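Local coordinates for small S protein (Podospora anserina, PDB 2WVO), which mediates heterokaryon incompatibility, setting off a lethal reaction when it meets the [het-s] prion of incompatible cells, and inhibits prion propagation, at the interface of chains A and B. Sequence-based numbering; all coordinates share one arbitrary frame. Chains: chain A/B, Small S protein.

The interface of chains A and B. Residues chain A 82-83, 86, 166; chain B 93, 96-97, 100.
B:Arg100 reaches from helix 75-104 of its chain to the same helix of chain A and grips the carboxylate of A:Glu86 end-on, its two terminal nitrogens converging on one oxygen. B:Arg100 NH1 stands 2.5 Å from A:Glu86 OE2, nearly along the C-O axis, in a salt bridge that is also a hydrogen bond. B:Arg100 NH2 donates to A:Glu86 OE2 over 2.8 Å, from above the carboxylate plane. Both bonds lie in the guanidinium plane, but both nitrogens share OE2 and the planes stand 47° apart, so this is not the flat pairing of two nitrogens with two oxygens. B:Arg100 NH1 also donates to the hydroxyl A:Ser82 OG at 2.9 Å, again in plane and fairly straight (158° at H), which ties the arginine to two residues one helical turn apart and limits rotation of its end group. A bend at chi3 (-64°) turns the guanidinium toward A:Glu86. B:Arg100 CD packs against A:Ile83 CG1 at 3.7 Å, the two side chains crossing at about a right angle. On the NH2 side, the edge of the A:Phe166 ring, from helix 153-172, meets the guanidinium with CE2 near NH2, the two planes almost perpendicular. One guanidinium face rests near its own helix at B:Thr97 CA. The other carboxylate oxygen, A:Glu86 OE1, faces B:Thr97 OG1 at 3.2 Å. Beside its backbone N, B:Thr97 OG1 also lies 3.2 Å from B:Ser93 O; the hydroxyl has one hydrogen to give, so OE1 and this carbonyl would compete for it, and a bridging water offers OE1 another partner. CB atoms of B:Ser93 and B:Lys96 flank the carboxylate, while B:Lys96 NZ, 6.0 Å from A:Glu86 OE2, could add only a longer-range attraction. Repeated with the chains exchanged, this polar cluster joins the paired 75-104 helices at two places and so contributes to holding together the HET-S homodimer.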
ATOM      1  N   SER A  82      13.167  -2.353  -7.461  1.00 39.27           N
ATOM      2  CA  SER A  82      12.051  -2.847  -6.686  1.00 38.86           C
ATOM      3  C   SER A  82      11.310  -1.673  -6.042  1.00 38.93           C
ATOM      4  O   SER A  82      10.089  -1.573  -6.130  1.00 38.41           O
ATOM      5  CB  SER A  82      12.579  -3.809  -5.623  1.00 38.33           C
ATOM      6  OG  SER A  82      11.531  -4.231  -4.776  1.00 38.15           O
ATOM      7  N   ILE A  83      12.078  -0.767  -5.438  1.00 39.09           N
ATOM      8  CA  ILE A  83      11.525   0.393  -4.742  1.00 40.11           C
ATOM      9  C   ILE A  83      10.702   1.300  -5.669  1.00 40.45           C
ATOM     10  O   ILE A  83       9.604   1.735  -5.335  1.00 40.55           O
ATOM     11  CB  ILE A  83      12.667   1.209  -4.067  1.00 40.09           C
ATOM     12  CG1 ILE A  83      13.130   0.502  -2.791  1.00 40.14           C
ATOM     13  CG2 ILE A  83      12.194   2.628  -3.759  1.00 40.65           C
ATOM     14  CD1 ILE A  83      14.580   0.810  -2.375  1.00 40.43           C
ATOM     15  N   GLU A  86       7.581  -0.272  -6.624  1.00 40.81           N
ATOM     16  CA  GLU A  86       6.655  -0.134  -5.492  1.00 41.30           C
ATOM     17  C   GLU A  86       6.001   1.261  -5.441  1.00 40.96           C
ATOM     18  O   GLU A  86       4.816   1.376  -5.158  1.00 41.10           O
ATOM     19  CB  GLU A  86       7.280  -0.597  -4.126  1.00 41.34           C
ATOM     20  CG  GLU A  86       6.223  -1.416  -3.251  1.00 41.45           C
ATOM     21  CD  GLU A  86       6.784  -2.190  -2.060  1.00 42.58           C
ATOM     22  OE1 GLU A  86       6.090  -2.319  -1.011  1.00 50.13           O
ATOM     23  OE2 GLU A  86       7.900  -2.710  -2.139  1.00 43.43           O
ATOM     24  N   PHE A 166      10.531   5.400   0.998  1.00 48.00           N
ATOM     25  CA  PHE A 166      11.194   4.759  -0.161  1.00 47.93           C
ATOM     26  C   PHE A 166      12.453   5.485  -0.647  1.00 48.52           C
ATOM     27  O   PHE A 166      13.426   4.839  -1.033  1.00 48.64           O
ATOM     28  CB  PHE A 166      10.227   4.563  -1.329  1.00 47.02           C
ATOM     29  CG  PHE A 166       9.246   3.436  -1.126  1.00 45.86           C
ATOM     30  CD1 PHE A 166       7.895   3.610  -1.415  1.00 44.22           C
ATOM     31  CD2 PHE A 166       9.672   2.205  -0.650  1.00 43.72           C
ATOM     32  CE1 PHE A 166       6.986   2.569  -1.231  1.00 43.75           C
ATOM     33  CE2 PHE A 166       8.768   1.165  -0.457  1.00 43.61           C
ATOM     34  CZ  PHE A 166       7.434   1.342  -0.751  1.00 43.60           C
TER
ATOM     35  N   SER B  93       3.088  -6.016  -3.274  1.00 42.15           N
ATOM     36  CA  SER B  93       4.021  -5.119  -2.563  1.00 42.74           C
ATOM     37  C   SER B  93       4.708  -5.766  -1.370  1.00 41.77           C
ATOM     38  O   SER B  93       5.883  -5.539  -1.138  1.00 42.70           O
ATOM     39  CB  SER B  93       3.313  -3.859  -2.074  1.00 42.17           C
ATOM     40  OG  SER B  93       2.840  -3.151  -3.194  1.00 47.17           O
ATOM     41  N   LYS B  96       7.451  -7.849  -2.685  1.00 41.85           N
ATOM     42  CA  LYS B  96       8.546  -6.977  -3.081  1.00 41.61           C
ATOM     43  C   LYS B  96       9.381  -6.548  -1.875  1.00 41.80           C
ATOM     44  O   LYS B  96      10.599  -6.568  -1.937  1.00 41.58           O
ATOM     45  CB  LYS B  96       8.021  -5.730  -3.784  1.00 41.16           C
ATOM     46  CG  LYS B  96       7.377  -5.960  -5.127  1.00 40.93           C
ATOM     47  CD  LYS B  96       7.048  -4.620  -5.716  1.00 39.26           C
ATOM     48  CE  LYS B  96       7.201  -4.612  -7.206  1.00 41.95           C
ATOM     49  NZ  LYS B  96       8.537  -4.965  -7.674  1.00 35.86           N
ATOM     50  N   THR B  97       8.714  -6.135  -0.799  1.00 41.97           N
ATOM     51  CA  THR B  97       9.391  -5.762   0.438  1.00 42.96           C
ATOM     52  C   THR B  97      10.190  -6.927   1.007  1.00 43.74           C
ATOM     53  O   THR B  97      11.311  -6.743   1.485  1.00 43.66           O
ATOM     54  CB  THR B  97       8.379  -5.266   1.495  1.00 42.74           C
ATOM     55  OG1 THR B  97       7.759  -4.080   1.012  1.00 43.47           O
ATOM     56  CG2 THR B  97       9.058  -4.961   2.847  1.00 41.58           C
ATOM     57  N   ARG B 100      13.348  -7.520  -1.024  1.00 46.78           N
ATOM     58  CA  ARG B 100      14.378  -6.525  -0.696  1.00 46.92           C
ATOM     59  C   ARG B 100      15.122  -6.899   0.594  1.00 47.59           C
ATOM     60  O   ARG B 100      16.330  -6.668   0.722  1.00 47.38           O
ATOM     61  CB  ARG B 100      13.795  -5.114  -0.608  1.00 46.16           C
ATOM     62  CG  ARG B 100      13.304  -4.590  -1.945  1.00 44.95           C
ATOM     63  CD  ARG B 100      13.145  -3.074  -1.960  1.00 41.89           C
ATOM     64  NE  ARG B 100      12.125  -2.602  -1.019  1.00 39.70           N
ATOM     65  CZ  ARG B 100      10.819  -2.567  -1.271  1.00 40.96           C
ATOM     66  NH1 ARG B 100      10.338  -2.995  -2.441  1.00 40.71           N
ATOM     67  NH2 ARG B 100       9.979  -2.112  -0.351  1.00 39.57           N
TER
HETATM   68  O   HOH W   1       4.621  -3.720   1.235  1.00 39.09           O